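Long-range contacts in protein LIN-41 (Caenorhabditis elegans, PDB 4UMG), which controls the onset of developmental plasticity as a TRIM-NHL protein that carries a filamin domain: residues Y29-D34 against N94-L99; V73-I78 against L111-K116. One frame throughout, in Å; residues are numbered along the deposited sequence.

Contact 1: residues Y29-D34 against N94-L99; sequences YVQLRD and NGIVAL
Gly95 O accepts a hydrogen bond from Leu32 N at 2.8 Å. The donor is tilted 21° from the carbonyl plane. Gly95 has a positive phi of 71°, and a CB there would clash with Leu32 O. Farther along, Val30 and Val97 form an antiparallel hydrogen-bonded pair: Val30 N gives to Val97 O at 2.9 Å, and Val97 N gives back to Val30 O. Tyr29 CA also points its hydrogen at Val97 O.

Side chains separate onto two faces. Val30 and Val97 run alongside each other, with Val30 CB 3.6 Å from Val97 CG1. The other Val30 branch, CG2, reaches Leu99 CD1. This face belongs to the interior of the immunoglobulin-like beta sandwich of a filamin repeat, where Val97 and Leu99 also touch Met89 of the neighbouring strand 84-91.

On the other face, the Tyr29 ring meets two groups obliquely, with CE1 3.7 Å from Ala98 CB and CD1 near Ile96 CG2. Gln31 bends at chi2 (66°), which turns CD back towards Ile96. Its amide lies against Ile96 CD1, 3.4 Å from NE2. A water sits between Gln31 OE1 and Asn94 OD1, 2.6 Å from each. An alanine at Gln31 would probably leave Ile96 CD1 without its amide neighbour and the water without its link to this strand.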
loop_
_atom_site.group_PDB
_atom_site.type_symbol
_atom_site.label_atom_id
_atom_site.label_comp_id
_atom_site.label_asym_id
_atom_site.label_seq_id
_atom_site.Cartn_x
_atom_site.Cartn_y
_atom_site.Cartn_z
ATOM N N TYR A 29 -5.990 0.754 -1.689
ATOM C CA TYR A 29 -6.526 1.615 -0.639
ATOM C C TYR A 29 -6.146 1.067 0.713
ATOM O O TYR A 29 -6.222 -0.141 0.913
ATOM C CB TYR A 29 -8.047 1.740 -0.755
ATOM C CG TYR A 29 -8.463 2.510 -1.981
ATOM C CD1 TYR A 29 -8.398 3.899 -2.009
ATOM C CD2 TYR A 29 -8.861 1.852 -3.140
ATOM C CE1 TYR A 29 -8.806 4.619 -3.126
ATOM C CE2 TYR A 29 -9.234 2.561 -4.280
ATOM C CZ TYR A 29 -9.196 3.944 -4.271
ATOM O OH TYR A 29 -9.582 4.662 -5.379
ATOM N N VAL A 30 -5.658 1.947 1.608
ATOM C CA VAL A 30 -5.213 1.608 2.968
ATOM C C VAL A 30 -6.063 2.360 4.003
ATOM O O VAL A 30 -6.294 3.561 3.871
ATOM C CB VAL A 30 -3.693 1.871 3.142
ATOM C CG1 VAL A 30 -3.219 1.550 4.559
ATOM C CG2 VAL A 30 -2.880 1.080 2.119
ATOM N N GLN A 31 -6.587 1.631 4.988
ATOM C CA GLN A 31 -7.424 2.225 6.010
ATOM C C GLN A 31 -6.544 2.453 7.223
ATOM O O GLN A 31 -6.022 1.485 7.771
ATOM C CB GLN A 31 -8.553 1.238 6.345
ATOM C CG GLN A 31 -9.607 1.765 7.290
ATOM C CD GLN A 31 -10.402 2.894 6.713
ATOM O OE1 GLN A 31 -10.055 4.070 6.883
ATOM N NE2 GLN A 31 -11.545 2.569 6.118
ATOM N N LEU A 32 -6.335 3.720 7.601
ATOM C CA LEU A 32 -5.527 4.059 8.769
ATOM C C LEU A 32 -6.443 4.193 9.973
ATOM O O LEU A 32 -7.496 4.847 9.911
ATOM C CB LEU A 32 -4.758 5.365 8.563
ATOM C CG LEU A 32 -3.775 5.426 7.364
ATOM C CD1 LEU A 32 -3.212 6.805 7.210
ATOM C CD2 LEU A 32 -2.603 4.437 7.522
ATOM N N ARG A 33 -6.066 3.542 11.048
ATOM C CA ARG A 33 -6.808 3.580 12.305
ATOM C C ARG A 33 -5.846 3.897 13.419
ATOM O O ARG A 33 -4.673 3.488 13.323
ATOM C CB ARG A 33 -7.471 2.210 12.616
ATOM C CG ARG A 33 -8.590 1.848 11.595
ATOM C CD ARG A 33 -9.279 0.541 11.972
ATOM N NE ARG A 33 -10.235 0.096 10.951
ATOM C CZ ARG A 33 -11.549 0.304 11.013
ATOM N NH1 ARG A 33 -12.076 0.963 12.036
ATOM N NH2 ARG A 33 -12.342 -0.119 10.037
ATOM N N ASP A 34 -6.318 4.586 14.469
ATOM C CA ASP A 34 -5.470 4.879 15.634
ATOM C C ASP A 34 -5.412 3.658 16.575
ATOM O O ASP A 34 -5.966 2.614 16.238
ATOM C CB ASP A 34 -5.987 6.096 16.395
ATOM C CG ASP A 34 -7.428 5.997 16.889
ATOM O OD1 ASP A 34 -7.901 4.863 17.149
ATOM O OD2 ASP A 34 -8.087 7.049 17.009
ATOM N N ASN A 94 -11.526 10.634 5.940
ATOM C CA ASN A 94 -11.627 9.731 7.075
ATOM C C ASN A 94 -10.593 8.574 7.067
ATOM O O ASN A 94 -10.940 7.395 7.186
ATOM C CB ASN A 94 -13.075 9.231 7.258
ATOM C CG ASN A 94 -13.587 8.218 6.263
ATOM O OD1 ASN A 94 -13.836 7.076 6.622
ATOM N ND2 ASN A 94 -13.834 8.615 5.023
ATOM N N GLY A 95 -9.322 8.957 7.006
ATOM C CA GLY A 95 -8.211 8.022 7.151
ATOM C C GLY A 95 -7.937 7.031 6.039
ATOM O O GLY A 95 -7.185 6.072 6.242
ATOM N N ILE A 96 -8.490 7.249 4.855
ATOM C CA ILE A 96 -8.156 6.370 3.722
ATOM C C ILE A 96 -7.011 7.037 2.997
ATOM O O ILE A 96 -7.003 8.266 2.859
ATOM C CB ILE A 96 -9.374 6.116 2.774
ATOM C CG1 ILE A 96 -10.379 5.110 3.376
ATOM C CG2 ILE A 96 -8.934 5.690 1.345
ATOM C CD1 ILE A 96 -10.067 3.574 3.205
ATOM N N VAL A 97 -6.025 6.229 2.561
ATOM C CA VAL A 97 -4.930 6.702 1.737
ATOM C C VAL A 97 -4.933 5.843 0.454
ATOM O O VAL A 97 -4.987 4.610 0.535
ATOM C CB VAL A 97 -3.547 6.749 2.454
ATOM C CG1 VAL A 97 -3.105 5.380 2.939
ATOM C CG2 VAL A 97 -2.467 7.379 1.567
ATOM N N ALA A 98 -4.930 6.492 -0.707
ATOM C CA ALA A 98 -4.854 5.765 -1.976
ATOM C C ALA A 98 -3.376 5.705 -2.367
ATOM O O ALA A 98 -2.694 6.735 -2.317
ATOM C CB ALA A 98 -5.652 6.501 -3.055
ATOM N N LEU A 99 -2.854 4.485 -2.657
ATOM C CA LEU A 99 -1.487 4.264 -3.080
ATOM C C LEU A 99 -1.520 3.912 -4.553
ATOM O O LEU A 99 -2.256 3.008 -4.939
ATOM C CB LEU A 99 -0.883 3.096 -2.313
ATOM C CG LEU A 99 -0.802 3.255 -0.789
ATOM C CD1 LEU A 99 -0.068 2.075 -0.189
ATOM C CD2 LEU A 99 -0.058 4.519 -0.386
HETATM O O HOH W 1 -12.200 5.260 5.883
#

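Contact 2: residues V73-I78 against L111-K116; sequences VQAFVI and LNILVK
Val73-Ile78 and Leu111-Val115 run antiparallel, with their axes 4.6 Å apart at closest approach and their directions 171° apart. Two hydrogen-bonded pairs join them. Gln74 N gives to Leu114 O and Leu114 N to Gln74 O, the latter at 2.8 Å. Phe76 and Asn112 exchange bonds in the same way, both 3.0 Å from N to O. Val73, Ala75 and Val77 stand opposite Val115, Ile113 and Leu111 in non-hydrogen-bonded pairs.

This second set puts its side chains on the inner face of the filamin immunoglobulin-like sandwich. Val73 CG2 meets Val115 CG2 at its end of the strand. Val77 CG2 packs on Leu111 CD1 at 3.7 Å, and Ala75 CB lies near Ile113 CG1. Strand 84-91 flanks 73-78, and 118-130 flanks 107-115.

Phe76, Asn112, Gln74 and Leu114 occupy the outer face. With chi1 at 59°, Phe76 CG sits in the gap flanked by its own N and C, and the ring leans over Asn112. One ring face meets Asn112 CB, 3.4 Å from Phe76 CZ. The two side chains project together, yet the ring and amide planes stand 73° apart. Asn112 also touches Pro119 and Pro124 of strand 118-130. Gln74 extends beyond CG until NE2 is 3.9 Å from Leu114 CD1. NE2 donates to a water, which in turn makes a weak bond to Leu114 O.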
loop_
_atom_site.group_PDB
_atom_site.type_symbol
_atom_site.label_atom_id
_atom_site.label_comp_id
_atom_site.label_asym_id
_atom_site.label_seq_id
_atom_site.Cartn_x
_atom_site.Cartn_y
_atom_site.Cartn_z
ATOM N N VAL A 73 3.326 7.894 7.408
ATOM C CA VAL A 73 3.075 6.749 6.526
ATOM C C VAL A 73 4.110 6.687 5.394
ATOM O O VAL A 73 4.365 7.681 4.711
ATOM C CB VAL A 73 1.600 6.786 5.983
ATOM C CG1 VAL A 73 1.325 5.646 4.995
ATOM C CG2 VAL A 73 0.588 6.750 7.119
ATOM N N GLN A 74 4.695 5.501 5.193
ATOM C CA GLN A 74 5.654 5.261 4.117
ATOM C C GLN A 74 5.148 4.044 3.355
ATOM O O GLN A 74 4.631 3.104 3.955
ATOM C CB GLN A 74 7.040 4.959 4.706
ATOM C CG GLN A 74 7.625 6.108 5.518
ATOM C CD GLN A 74 9.021 5.792 5.975
ATOM O OE1 GLN A 74 9.999 6.166 5.332
ATOM N NE2 GLN A 74 9.144 5.082 7.087
ATOM N N ALA A 75 5.254 4.063 2.035
ATOM C CA ALA A 75 4.842 2.903 1.251
ATOM C C ALA A 75 5.855 2.703 0.137
ATOM O O ALA A 75 6.259 3.677 -0.508
ATOM C CB ALA A 75 3.456 3.122 0.665
ATOM N N PHE A 76 6.319 1.472 -0.044
ATOM C CA PHE A 76 7.186 1.219 -1.176
ATOM C C PHE A 76 6.779 -0.032 -1.916
ATOM O O PHE A 76 6.187 -0.944 -1.347
ATOM C CB PHE A 76 8.667 1.232 -0.868
ATOM C CG PHE A 76 9.027 0.227 0.154
ATOM C CD1 PHE A 76 9.286 -1.093 -0.209
ATOM C CD2 PHE A 76 9.225 0.607 1.473
ATOM C CE1 PHE A 76 9.654 -2.028 0.752
ATOM C CE2 PHE A 76 9.651 -0.312 2.417
ATOM C CZ PHE A 76 9.851 -1.622 2.054
ATOM N N VAL A 77 7.132 -0.075 -3.191
ATOM C CA VAL A 77 6.849 -1.164 -4.093
ATOM C C VAL A 77 8.148 -1.453 -4.811
ATOM O O VAL A 77 8.839 -0.511 -5.241
ATOM C CB VAL A 77 5.725 -0.822 -5.082
ATOM C CG1 VAL A 77 5.634 -1.840 -6.227
ATOM C CG2 VAL A 77 4.383 -0.704 -4.367
ATOM N N ILE A 78 8.533 -2.731 -4.811
ATOM C CA ILE A 78 9.743 -3.214 -5.474
ATOM C C ILE A 78 9.303 -4.103 -6.592
ATOM O O ILE A 78 8.471 -4.993 -6.387
ATOM C CB ILE A 78 10.650 -3.992 -4.513
ATOM C CG1 ILE A 78 10.815 -3.218 -3.193
ATOM C CG2 ILE A 78 11.979 -4.293 -5.183
ATOM C CD1 ILE A 78 11.321 -1.639 -3.375
ATOM N N LEU A 111 5.330 -5.360 -1.771
ATOM C CA LEU A 111 4.714 -4.163 -1.222
ATOM C C LEU A 111 4.971 -4.129 0.255
ATOM O O LEU A 111 4.809 -5.155 0.931
ATOM C CB LEU A 111 3.194 -4.245 -1.429
ATOM C CG LEU A 111 2.324 -3.180 -0.731
ATOM C CD1 LEU A 111 2.588 -1.763 -1.279
ATOM C CD2 LEU A 111 0.854 -3.531 -0.831
ATOM N N ASN A 112 5.350 -2.969 0.762
ATOM C CA ASN A 112 5.443 -2.783 2.223
ATOM C C ASN A 112 4.879 -1.407 2.579
ATOM O O ASN A 112 5.141 -0.450 1.871
ATOM C CB ASN A 112 6.870 -3.015 2.790
ATOM C CG ASN A 112 6.862 -3.401 4.272
ATOM O OD1 ASN A 112 5.813 -3.418 4.902
ATOM N ND2 ASN A 112 8.022 -3.754 4.866
ATOM N N ILE A 113 4.054 -1.312 3.649
ATOM C CA ILE A 113 3.503 -0.030 4.074
ATOM C C ILE A 113 3.804 0.058 5.564
ATOM O O ILE A 113 3.480 -0.869 6.300
ATOM C CB ILE A 113 1.989 0.068 3.801
ATOM C CG1 ILE A 113 1.663 -0.224 2.311
ATOM C CG2 ILE A 113 1.442 1.452 4.238
ATOM C CD1 ILE A 113 0.219 -0.831 2.121
ATOM N N LEU A 114 4.511 1.133 5.969
ATOM C CA LEU A 114 4.977 1.368 7.322
ATOM C C LEU A 114 4.282 2.551 7.937
ATOM O O LEU A 114 4.224 3.619 7.333
ATOM C CB LEU A 114 6.493 1.648 7.350
ATOM C CG LEU A 114 7.470 0.739 6.594
ATOM C CD1 LEU A 114 8.905 1.172 6.889
ATOM C CD2 LEU A 114 7.329 -0.707 6.968
ATOM N N VAL A 115 3.750 2.360 9.144
ATOM C CA VAL A 115 3.122 3.443 9.887
ATOM C C VAL A 115 4.033 3.642 11.094
ATOM O O VAL A 115 4.267 2.690 11.848
ATOM C CB VAL A 115 1.646 3.125 10.292
ATOM C CG1 VAL A 115 1.203 3.971 11.477
ATOM C CG2 VAL A 115 0.712 3.345 9.107
ATOM N N LYS A 116 4.644 4.840 11.193
ATOM C CA LYS A 116 5.592 5.213 12.269
ATOM C C LYS A 116 6.771 4.227 12.316
ATOM O O LYS A 116 7.261 3.859 13.392
ATOM C CB LYS A 116 4.907 5.339 13.628
ATOM C CG LYS A 116 3.849 6.433 13.686
ATOM C CD LYS A 116 3.134 6.355 15.029
ATOM C CE LYS A 116 2.042 7.385 15.132
ATOM N NZ LYS A 116 1.173 7.133 16.311
HETATM O O HOH W 2 6.576 4.874 8.488
#

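In the fold
The centres of contacts 1 and 2 lie about 12 Å apart. Their segments alternate along the chain: 29-34, 73-78, 94-99, then 111-116. Contact 1 joins strands 26-31 and 96-101, and contact 2 joins strands 73-78 and 107-115. Strand 84-91 lies between 96-101 and 73-78 in the strand order. The two contacts meet through their apolar faces. Ile113 CD1 packs against Val30 CG2 at 3.6 Å and against Leu99 CD1. Ala75 CB touches Leu99 CD1, and Val73 CG2 touches Leu32 CD1. The two pairs of strands thus share one hydrophobic core in the filamin domain, tying together parts of the chain far apart in sequence.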